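Local coordinates for protein aspartate aminotransferase (Plasmodium falciparum, PDB 3K7Y) that probably catalyses, as a pyridoxal 5'-phosphate-dependent homodimer, the reversible transfer of the amino group from L-aspartate to 2-oxoglutarate, giving oxaloacetate and L-glutamate, at residues T124-N129 / S175-Q180; I157-D162 / V189-K194; Y195-I200 / I231-E236. All coordinates share one frame; numbering follows the deposited sequence.

Contact 1: T124-N129 / S175-Q180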
loop_
_atom_site.group_PDB
_atom_site.type_symbol
_atom_site.label_atom_id
_atom_site.label_comp_id
_atom_site.label_asym_id
_atom_site.label_seq_id
_atom_site.Cartn_x
_atom_site.Cartn_y
_atom_site.Cartn_z
ATOM N N THR A 124 -11.586 -5.690 -22.074
ATOM C CA THR A 124 -12.646 -4.705 -22.092
ATOM C C THR A 124 -13.366 -4.757 -20.765
ATOM O O THR A 124 -13.637 -5.845 -20.254
ATOM C CB THR A 124 -13.654 -5.084 -23.173
ATOM O OG1 THR A 124 -13.619 -6.510 -23.355
ATOM C CG2 THR A 124 -13.325 -4.416 -24.504
ATOM N N LEU A 125 -13.683 -3.587 -20.208
ATOM C CA LEU A 125 -14.442 -3.473 -18.944
ATOM C C LEU A 125 -15.591 -2.517 -19.109
ATOM O O LEU A 125 -15.413 -1.414 -19.625
ATOM C CB LEU A 125 -13.563 -2.974 -17.794
ATOM C CG LEU A 125 -12.512 -3.930 -17.225
ATOM C CD1 LEU A 125 -11.234 -3.185 -17.031
ATOM C CD2 LEU A 125 -12.940 -4.576 -15.922
ATOM N N TYR A 126 -16.769 -2.948 -18.673
ATOM C CA TYR A 126 -17.933 -2.092 -18.672
ATOM C C TYR A 126 -18.131 -1.387 -17.334
ATOM O O TYR A 126 -17.915 -1.963 -16.248
ATOM C CB TYR A 126 -19.173 -2.872 -19.084
ATOM C CG TYR A 126 -19.073 -3.348 -20.510
ATOM C CD1 TYR A 126 -19.383 -2.503 -21.584
ATOM C CD2 TYR A 126 -18.648 -4.635 -20.790
ATOM C CE1 TYR A 126 -19.271 -2.938 -22.889
ATOM C CE2 TYR A 126 -18.531 -5.079 -22.090
ATOM C CZ TYR A 126 -18.840 -4.235 -23.138
ATOM O OH TYR A 126 -18.690 -4.725 -24.421
ATOM N N VAL A 127 -18.533 -0.125 -17.431
ATOM C CA VAL A 127 -18.714 0.704 -16.264
ATOM C C VAL A 127 -20.056 1.424 -16.434
ATOM O O VAL A 127 -20.440 1.725 -17.555
ATOM C CB VAL A 127 -17.487 1.640 -16.113
ATOM C CG1 VAL A 127 -17.735 2.996 -16.707
ATOM C CG2 VAL A 127 -17.104 1.774 -14.687
ATOM N N THR A 128 -20.806 1.657 -15.362
ATOM C CA THR A 128 -22.136 2.281 -15.542
ATOM C C THR A 128 -21.982 3.791 -15.662
ATOM O O THR A 128 -21.152 4.380 -14.976
ATOM C CB THR A 128 -23.183 1.925 -14.417
ATOM O OG1 THR A 128 -22.698 2.311 -13.121
ATOM C CG2 THR A 128 -23.513 0.443 -14.405
ATOM N N ASN A 129 -22.762 4.423 -16.530
ATOM C CA ASN A 129 -22.640 5.864 -16.701
ATOM C C ASN A 129 -23.550 6.643 -15.779
ATOM O O ASN A 129 -24.724 6.316 -15.681
ATOM C CB ASN A 129 -22.889 6.282 -18.141
ATOM C CG ASN A 129 -22.898 7.778 -18.294
ATOM O OD1 ASN A 129 -23.885 8.428 -17.955
ATOM N ND2 ASN A 129 -21.800 8.344 -18.778
ATOM N N SER A 175 -19.145 -10.522 -20.201
ATOM C CA SER A 175 -18.481 -9.246 -20.103
ATOM C C SER A 175 -18.231 -8.979 -18.634
ATOM O O SER A 175 -18.959 -9.451 -17.756
ATOM C CB SER A 175 -19.319 -8.135 -20.711
ATOM O OG SER A 175 -19.558 -8.394 -22.084
ATOM N N SER A 176 -17.169 -8.240 -18.372
ATOM C CA SER A 176 -16.783 -7.914 -17.026
ATOM C C SER A 176 -17.395 -6.566 -16.747
ATOM O O SER A 176 -17.216 -5.634 -17.532
ATOM C CB SER A 176 -15.261 -7.853 -16.935
ATOM O OG SER A 176 -14.678 -8.838 -17.776
ATOM N N VAL A 177 -18.138 -6.463 -15.649
ATOM C CA VAL A 177 -18.866 -5.231 -15.339
ATOM C C VAL A 177 -18.687 -4.817 -13.888
ATOM O O VAL A 177 -18.749 -5.648 -12.979
ATOM C CB VAL A 177 -20.381 -5.355 -15.646
ATOM C CG1 VAL A 177 -21.102 -4.041 -15.370
ATOM C CG2 VAL A 177 -20.598 -5.766 -17.072
ATOM N N ILE A 178 -18.474 -3.517 -13.686
ATOM C CA ILE A 178 -18.363 -2.917 -12.354
ATOM C C ILE A 178 -19.694 -2.273 -11.950
ATOM O O ILE A 178 -20.235 -1.430 -12.664
ATOM C CB ILE A 178 -17.237 -1.871 -12.319
ATOM C CG1 ILE A 178 -15.878 -2.547 -12.492
ATOM C CG2 ILE A 178 -17.284 -1.071 -11.030
ATOM C CD1 ILE A 178 -14.844 -1.672 -13.178
ATOM N N LEU A 179 -20.223 -2.684 -10.809
ATOM C CA LEU A 179 -21.488 -2.160 -10.345
ATOM C C LEU A 179 -21.342 -1.567 -8.970
ATOM O O LEU A 179 -20.726 -2.171 -8.059
ATOM C CB LEU A 179 -22.567 -3.241 -10.315
ATOM C CG LEU A 179 -23.088 -3.724 -11.665
ATOM C CD1 LEU A 179 -24.049 -4.883 -11.496
ATOM C CD2 LEU A 179 -23.745 -2.595 -12.476
ATOM N N GLN A 180 -21.905 -0.371 -8.843
ATOM C CA GLN A 180 -22.172 0.251 -7.558
ATOM C C GLN A 180 -23.671 0.128 -7.374
ATOM O O GLN A 180 -24.449 0.784 -8.077
ATOM C CB GLN A 180 -21.784 1.727 -7.564
ATOM C CG GLN A 180 -20.355 2.026 -7.826
ATOM C CD GLN A 180 -20.060 3.498 -7.634
ATOM O OE1 GLN A 180 -19.694 4.202 -8.580
ATOM N NE2 GLN A 180 -20.220 3.979 -6.397
#
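Tyr126 N donates to Ser176 O over 3.0 Å with an N-H...O angle of 172°, and Tyr126 O accepts from Ile178 N at 3.0 Å. One residue thus bonds to both neighbours of its partner Val177, whose CA lies 4.7 Å from that of Tyr126: the signature of parallel pairing. Val177 CA approaches Tyr126 O as a CA-H...O contact. The axes of strands 124-128 and 176-179 diverge by 27°. These are adjacent inner strands of the mixed sheet in the aminotransferase fold, with strand 145-153 bonded along the other edge of 124-128, and Gln180 touches the pyridoxal phosphate. On the face carrying Tyr126 and Val177, the tyrosine CG stands anti to its carbonyl carbon (chi1 -65°), and the ring presents its edge to Ser176 O. Tyr126 CE2 reaches Ser175 CB at 3.4 Å, while Tyr126 CB packs on Val177 CG2 at 3.8 Å. On the face carrying Leu125, Val127, Ser176 and Ile178 the packing is mostly aliphatic and looser, Leu125 CD2 and Ile178 CD1 being 4.4 Å apart; helix 133-140 packs against it. Thr128 CG2 meets Leu179 CD2 at 3.6 Å, their side chains crossing at about a right angle, while Thr128 OG1 is hydrogen-bonded to Tyr184 OH.

Contact 2: I157-D162 / V189-K194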
loop_
_atom_site.group_PDB
_atom_site.type_symbol
_atom_site.label_atom_id
_atom_site.label_comp_id
_atom_site.label_asym_id
_atom_site.label_seq_id
_atom_site.Cartn_x
_atom_site.Cartn_y
_atom_site.Cartn_z
ATOM N N ILE A 157 -33.855 12.099 -13.187
ATOM C CA ILE A 157 -33.088 12.023 -11.919
ATOM C C ILE A 157 -33.373 10.745 -11.103
ATOM O O ILE A 157 -33.683 10.788 -9.912
ATOM C CB ILE A 157 -33.185 13.317 -11.063
ATOM C CG1 ILE A 157 -32.936 14.533 -11.948
ATOM C CG2 ILE A 157 -32.160 13.305 -9.932
ATOM C CD1 ILE A 157 -33.243 15.866 -11.289
ATOM N N ASP A 158 -33.241 9.609 -11.773
ATOM C CA ASP A 158 -33.395 8.298 -11.172
ATOM C C ASP A 158 -32.662 7.414 -12.148
ATOM O O ASP A 158 -32.287 7.875 -13.227
ATOM C CB ASP A 158 -34.878 7.915 -11.124
ATOM C CG ASP A 158 -35.200 6.859 -10.049
ATOM O OD1 ASP A 158 -34.370 5.938 -9.786
ATOM O OD2 ASP A 158 -36.325 6.945 -9.486
ATOM N N ILE A 159 -32.435 6.159 -11.780
ATOM C CA ILE A 159 -31.898 5.185 -12.732
ATOM C C ILE A 159 -32.913 4.978 -13.851
ATOM O O ILE A 159 -34.115 5.000 -13.619
ATOM C CB ILE A 159 -31.595 3.836 -12.055
ATOM C CG1 ILE A 159 -30.522 4.014 -10.998
ATOM C CG2 ILE A 159 -31.147 2.805 -13.064
ATOM C CD1 ILE A 159 -30.670 3.072 -9.861
ATOM N N ASN A 160 -32.423 4.802 -15.065
ATOM C CA ASN A 160 -33.259 4.452 -16.178
ATOM C C ASN A 160 -33.151 2.943 -16.311
ATOM O O ASN A 160 -32.286 2.435 -17.040
ATOM C CB ASN A 160 -32.732 5.146 -17.421
ATOM C CG ASN A 160 -33.615 4.954 -18.616
ATOM O OD1 ASN A 160 -34.096 3.847 -18.900
ATOM N ND2 ASN A 160 -33.829 6.040 -19.348
ATOM N N TYR A 161 -34.009 2.224 -15.585
ATOM C CA TYR A 161 -33.892 0.768 -15.475
ATOM C C TYR A 161 -34.183 0.071 -16.798
ATOM O O TYR A 161 -33.880 -1.107 -16.959
ATOM C CB TYR A 161 -34.812 0.217 -14.393
ATOM C CG TYR A 161 -34.531 0.689 -12.979
ATOM C CD1 TYR A 161 -33.775 -0.090 -12.097
ATOM C CD2 TYR A 161 -35.048 1.899 -12.511
ATOM C CE1 TYR A 161 -33.525 0.333 -10.790
ATOM C CE2 TYR A 161 -34.805 2.332 -11.209
ATOM C CZ TYR A 161 -34.042 1.546 -10.350
ATOM O OH TYR A 161 -33.795 1.991 -9.061
ATOM N N ASP A 162 -34.765 0.805 -17.745
ATOM C CA ASP A 162 -35.154 0.239 -19.033
ATOM C C ASP A 162 -33.932 0.108 -19.913
ATOM O O ASP A 162 -33.659 -0.971 -20.441
ATOM C CB ASP A 162 -36.198 1.125 -19.728
ATOM C CG ASP A 162 -37.438 1.379 -18.860
ATOM O OD1 ASP A 162 -37.300 1.646 -17.638
ATOM O OD2 ASP A 162 -38.565 1.328 -19.408
ATOM N N VAL A 189 -27.795 7.156 -6.009
ATOM C CA VAL A 189 -29.050 6.475 -6.306
ATOM C C VAL A 189 -28.795 4.969 -6.211
ATOM O O VAL A 189 -27.949 4.461 -6.932
ATOM C CB VAL A 189 -29.524 6.833 -7.761
ATOM C CG1 VAL A 189 -30.777 6.099 -8.126
ATOM C CG2 VAL A 189 -29.755 8.329 -7.927
ATOM N N ASN A 190 -29.494 4.266 -5.318
ATOM C CA ASN A 190 -29.338 2.793 -5.194
ATOM C C ASN A 190 -30.377 1.985 -5.989
ATOM O O ASN A 190 -31.476 2.476 -6.252
ATOM C CB ASN A 190 -29.230 2.298 -3.726
ATOM C CG ASN A 190 -29.771 3.300 -2.692
ATOM O OD1 ASN A 190 -29.738 4.513 -2.897
ATOM N ND2 ASN A 190 -30.249 2.784 -1.561
ATOM N N ILE A 191 -30.015 0.761 -6.382
ATOM C CA ILE A 191 -30.896 -0.129 -7.168
ATOM C C ILE A 191 -32.037 -0.708 -6.314
ATOM O O ILE A 191 -31.769 -1.443 -5.364
ATOM C CB ILE A 191 -30.081 -1.304 -7.799
ATOM C CG1 ILE A 191 -29.021 -0.770 -8.765
ATOM C CG2 ILE A 191 -31.003 -2.312 -8.512
ATOM C CD1 ILE A 191 -27.910 -1.743 -9.083
ATOM N N GLU A 192 -33.291 -0.389 -6.648
ATOM C CA GLU A 192 -34.466 -0.895 -5.904
ATOM C C GLU A 192 -34.632 -2.427 -6.016
ATOM O O GLU A 192 -34.389 -3.005 -7.083
ATOM C CB GLU A 192 -35.742 -0.218 -6.411
ATOM C CG GLU A 192 -35.700 1.305 -6.440
ATOM C CD GLU A 192 -36.803 1.915 -7.307
ATOM O OE1 GLU A 192 -37.257 1.259 -8.275
ATOM O OE2 GLU A 192 -37.205 3.064 -7.022
ATOM N N GLU A 193 -35.066 -3.087 -4.944
ATOM C CA GLU A 193 -35.226 -4.547 -5.000
ATOM C C GLU A 193 -36.176 -4.981 -6.105
ATOM O O GLU A 193 -36.052 -6.099 -6.611
ATOM C CB GLU A 193 -35.725 -5.150 -3.684
ATOM C CG GLU A 193 -35.240 -4.484 -2.418
ATOM C CD GLU A 193 -35.746 -5.185 -1.164
ATOM O OE1 GLU A 193 -36.309 -6.312 -1.269
ATOM O OE2 GLU A 193 -35.569 -4.601 -0.069
ATOM N N LYS A 194 -37.129 -4.114 -6.458
ATOM C CA LYS A 194 -38.080 -4.403 -7.538
ATOM C C LYS A 194 -37.379 -5.097 -8.716
ATOM O O LYS A 194 -37.972 -5.962 -9.376
ATOM C CB LYS A 194 -38.771 -3.128 -8.050
ATOM C CG LYS A 194 -39.211 -2.147 -6.992
ATOM C CD LYS A 194 -40.015 -1.009 -7.608
ATOM C CE LYS A 194 -40.634 -0.133 -6.510
ATOM N NZ LYS A 194 -41.383 1.019 -7.074
#
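Asp158 and Val189 bring their CA atoms to 6.8 Å, the nearest backbone approach between the two segments, whose touching parts, 158-161 and 189-192, run 45° apart. This spacing leaves the backbones too far apart for ladder pairing, and side chains bridge the gap. Ile159 CD1 lies 3.5 Å from Val189 CG1, with the two side chains sliding past each other in opposite directions; the same methyl reaches Asn190 O at 3.7 Å. Ile159 CG2 instead sits 3.8 Å above the centre of the Tyr161 ring in its own segment. In the sheet of the aminotransferase fold, 158-159 is the weakly bonded outermost strand beside 145-153, and the chain turns from it directly into helix 161-170, with Asn160 as N-cap: its OD1 accepts weakly from Asp162 N and also from Leu163 N, while ND2 bonds Asp153. The opposing segment is the loop that leads into helix 193-206. Tyr161 joins the two elements. Its OH accepts a weak, nearly straight hydrogen bond from Glu192 N at 3.4 Å. Glu192 CG stands anti to its carbonyl carbon (chi1 -52°), hence beside the same backbone N, and lies 3.3 Å from Tyr161 OH. The Glu192 carboxylate is turned only 19° from the Tyr161 ring plane, with OE1 3.8 Å from Tyr161 CZ. Tyr195, at the start of helix 193-206, stacks on the Tyr161 ring. On the partly exposed side, Asp158 OD1 accepts from Ile159 N with its anti lone pair, and Asp158 OD2 comes within 4.7 Å of Glu192 OE2, a proximity of like charges that could raise the proton affinity of one of them.

Contact 3: Y195-I200 / I231-E236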
loop_
_atom_site.group_PDB
_atom_site.type_symbol
_atom_site.label_atom_id
_atom_site.label_comp_id
_atom_site.label_asym_id
_atom_site.label_seq_id
_atom_site.Cartn_x
_atom_site.Cartn_y
_atom_site.Cartn_z
ATOM N N TYR A 195 -36.112 -4.724 -8.947
ATOM C CA TYR A 195 -35.355 -5.127 -10.140
ATOM C C TYR A 195 -34.266 -6.199 -9.973
ATOM O O TYR A 195 -33.799 -6.756 -10.976
ATOM C CB TYR A 195 -34.732 -3.905 -10.783
ATOM C CG TYR A 195 -35.732 -2.924 -11.292
ATOM C CD1 TYR A 195 -36.244 -3.029 -12.578
ATOM C CD2 TYR A 195 -36.171 -1.875 -10.483
ATOM C CE1 TYR A 195 -37.176 -2.108 -13.052
ATOM C CE2 TYR A 195 -37.096 -0.945 -10.943
ATOM C CZ TYR A 195 -37.600 -1.066 -12.225
ATOM O OH TYR A 195 -38.522 -0.147 -12.682
ATOM N N PHE A 196 -33.855 -6.485 -8.736
ATOM C CA PHE A 196 -32.830 -7.501 -8.509
ATOM C C PHE A 196 -33.086 -8.741 -9.370
ATOM O O PHE A 196 -32.256 -9.091 -10.201
ATOM C CB PHE A 196 -32.728 -7.904 -7.032
ATOM C CG PHE A 196 -32.308 -6.790 -6.100
ATOM C CD1 PHE A 196 -32.369 -6.974 -4.723
ATOM C CD2 PHE A 196 -31.859 -5.567 -6.581
ATOM C CE1 PHE A 196 -31.981 -5.972 -3.850
ATOM C CE2 PHE A 196 -31.466 -4.562 -5.708
ATOM C CZ PHE A 196 -31.536 -4.766 -4.338
ATOM N N ASP A 197 -34.244 -9.374 -9.199
ATOM C CA ASP A 197 -34.516 -10.677 -9.815
ATOM C C ASP A 197 -34.323 -10.687 -11.323
ATOM O O ASP A 197 -33.836 -11.672 -11.888
ATOM C CB ASP A 197 -35.929 -11.173 -9.487
ATOM C CG ASP A 197 -36.284 -11.011 -8.026
ATOM O OD1 ASP A 197 -36.527 -9.854 -7.586
ATOM O OD2 ASP A 197 -36.337 -12.047 -7.331
ATOM N N GLU A 198 -34.710 -9.607 -11.986
ATOM C CA GLU A 198 -34.554 -9.573 -13.429
ATOM C C GLU A 198 -33.067 -9.685 -13.763
ATOM O O GLU A 198 -32.658 -10.558 -14.533
ATOM C CB GLU A 198 -35.178 -8.316 -14.031
ATOM C CG GLU A 198 -35.624 -8.484 -15.481
ATOM C CD GLU A 198 -36.273 -7.225 -16.060
ATOM O OE1 GLU A 198 -36.058 -6.948 -17.267
ATOM O OE2 GLU A 198 -36.990 -6.514 -15.316
ATOM N N ILE A 199 -32.265 -8.819 -13.148
ATOM C CA ILE A 199 -30.804 -8.852 -13.270
ATOM C C ILE A 199 -30.248 -10.271 -13.112
ATOM O O ILE A 199 -29.565 -10.780 -14.000
ATOM C CB ILE A 199 -30.144 -7.917 -12.229
ATOM C CG1 ILE A 199 -30.533 -6.462 -12.498
ATOM C CG2 ILE A 199 -28.643 -8.075 -12.234
ATOM C CD1 ILE A 199 -30.407 -5.547 -11.301
ATOM N N ILE A 200 -30.550 -10.909 -11.987
ATOM C CA ILE A 200 -30.044 -12.236 -11.740
ATOM C C ILE A 200 -30.285 -13.061 -12.985
ATOM O O ILE A 200 -29.415 -13.809 -13.413
ATOM C CB ILE A 200 -30.724 -12.877 -10.523
ATOM C CG1 ILE A 200 -30.657 -11.934 -9.311
ATOM C CG2 ILE A 200 -30.114 -14.251 -10.212
ATOM C CD1 ILE A 200 -29.277 -11.773 -8.675
ATOM N N ILE A 231 -26.119 -8.673 -3.537
ATOM C CA ILE A 231 -25.018 -9.611 -3.404
ATOM C C ILE A 231 -25.536 -10.900 -2.790
ATOM O O ILE A 231 -25.245 -11.991 -3.293
ATOM C CB ILE A 231 -23.859 -9.025 -2.574
ATOM C CG1 ILE A 231 -23.180 -7.912 -3.363
ATOM C CG2 ILE A 231 -22.841 -10.103 -2.224
ATOM C CD1 ILE A 231 -22.148 -7.130 -2.594
ATOM N N ARG A 232 -26.316 -10.772 -1.720
ATOM C CA ARG A 232 -26.836 -11.947 -1.014
ATOM C C ARG A 232 -27.846 -12.728 -1.849
ATOM O O ARG A 232 -27.841 -13.963 -1.863
ATOM C CB ARG A 232 -27.398 -11.561 0.352
ATOM C CG ARG A 232 -26.297 -11.410 1.385
ATOM C CD ARG A 232 -26.737 -10.596 2.564
ATOM N NE ARG A 232 -25.607 -9.981 3.250
ATOM C CZ ARG A 232 -25.607 -9.664 4.540
ATOM N NH1 ARG A 232 -26.666 -9.933 5.287
ATOM N NH2 ARG A 232 -24.543 -9.096 5.096
ATOM N N LYS A 233 -28.680 -12.001 -2.575
ATOM C CA LYS A 233 -29.580 -12.628 -3.523
ATOM C C LYS A 233 -28.772 -13.388 -4.587
ATOM O O LYS A 233 -29.013 -14.572 -4.797
ATOM C CB LYS A 233 -30.543 -11.601 -4.119
ATOM C CG LYS A 233 -31.911 -12.182 -4.371
ATOM C CD LYS A 233 -33.047 -11.160 -4.232
ATOM C CE LYS A 233 -34.364 -11.809 -4.689
ATOM N NZ LYS A 233 -35.572 -10.930 -4.642
ATOM N N PHE A 234 -27.799 -12.715 -5.214
ATOM C CA PHE A 234 -26.821 -13.342 -6.125
ATOM C C PHE A 234 -26.252 -14.655 -5.591
ATOM O O PHE A 234 -26.136 -15.641 -6.320
ATOM C CB PHE A 234 -25.634 -12.409 -6.342
ATOM C CG PHE A 234 -25.647 -11.681 -7.648
ATOM C CD1 PHE A 234 -26.267 -10.445 -7.771
ATOM C CD2 PHE A 234 -24.983 -12.201 -8.745
ATOM C CE1 PHE A 234 -26.255 -9.757 -8.983
ATOM C CE2 PHE A 234 -24.975 -11.516 -9.956
ATOM C CZ PHE A 234 -25.614 -10.295 -10.070
ATOM N N GLU A 235 -25.867 -14.646 -4.319
ATOM C CA GLU A 235 -25.294 -15.820 -3.675
ATOM C C GLU A 235 -26.261 -17.007 -3.664
ATOM O O GLU A 235 -25.890 -18.122 -4.031
ATOM C CB GLU A 235 -24.849 -15.483 -2.258
ATOM C CG GLU A 235 -24.531 -16.711 -1.422
ATOM C CD GLU A 235 -23.899 -16.359 -0.102
ATOM O OE1 GLU A 235 -24.365 -15.402 0.564
ATOM O OE2 GLU A 235 -22.925 -17.041 0.265
ATOM N N GLU A 236 -27.496 -16.773 -3.231
ATOM C CA GLU A 236 -28.521 -17.790 -3.376
ATOM C C GLU A 236 -28.663 -18.070 -4.867
ATOM O O GLU A 236 -28.575 -17.152 -5.676
ATOM C CB GLU A 236 -29.841 -17.322 -2.783
ATOM C CG GLU A 236 -30.879 -18.430 -2.688
ATOM C CD GLU A 236 -31.897 -18.184 -1.593
ATOM O OE1 GLU A 236 -32.236 -16.999 -1.367
ATOM O OE2 GLU A 236 -32.353 -19.170 -0.959
#
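Ile200 and Phe234 form the tightly packed part of a contact between helices 193-206 and 229-235, which belong to two successive beta-alpha-beta units: the first links strands 176-179 and 209-214, the second links 209-214 and 241-246. The axes of segments 195-200 and 231-235 approach to 10.4 Å at 45°, so side chains do the joining. Ile200 CD1 is the principal touching atom. A chi2 of -72° swings it over one face of the Phe234 ring, in a CH-pi contact 3.7 Å from the centroid; it sits off-centre, toward the rim, with CD1 and CE1 of Phe234 as its closest ring atoms. Ile199 CG2 adds a looser approach to Phe234 CZ, 4.3 Å away. The same phenylalanine meets Phe212 of strand 209-214 edge-to-face, which ties this packing down onto the sheet. Toward solvent the contact changes in both density and chemistry. Lys233, bent at chi2, reaches toward the other helix, its CD 4.3 Å from Phe196 CD1 at the edge of that ring. Beyond the Phe196 edge, its ammonium forms a salt bridge with the exposed Asp197, where the carboxylate is gripped unequally: Lys233 NZ is weakly bonded to Asp197 OD1 at 3.3 Å, whereas it meets Asp197 OD2 at 3.0 Å on the syn side, 30° out of the carboxylate plane.

Contact 1 is the core member of the set: nine of its ten touching residues are buried, and backbone hydrogen bonds inside the sheet hold it, ending next to the cofactor. Contacts 2 and 3 are only partly buried and depend on side chains, a weak tyrosine bond among aliphatics in the former, a methyl over a phenylalanine face with a peripheral salt bridge in the latter. Both use helix 193-206, contact 2 at its approach and contact 3 on its early turns, and they touch directly through Ile191 O and Phe196 CE2, 3.2 Å apart. Contacts 1 and 2 interleave along the chain, and strand 176-179 of contact 1 precedes that shared helix.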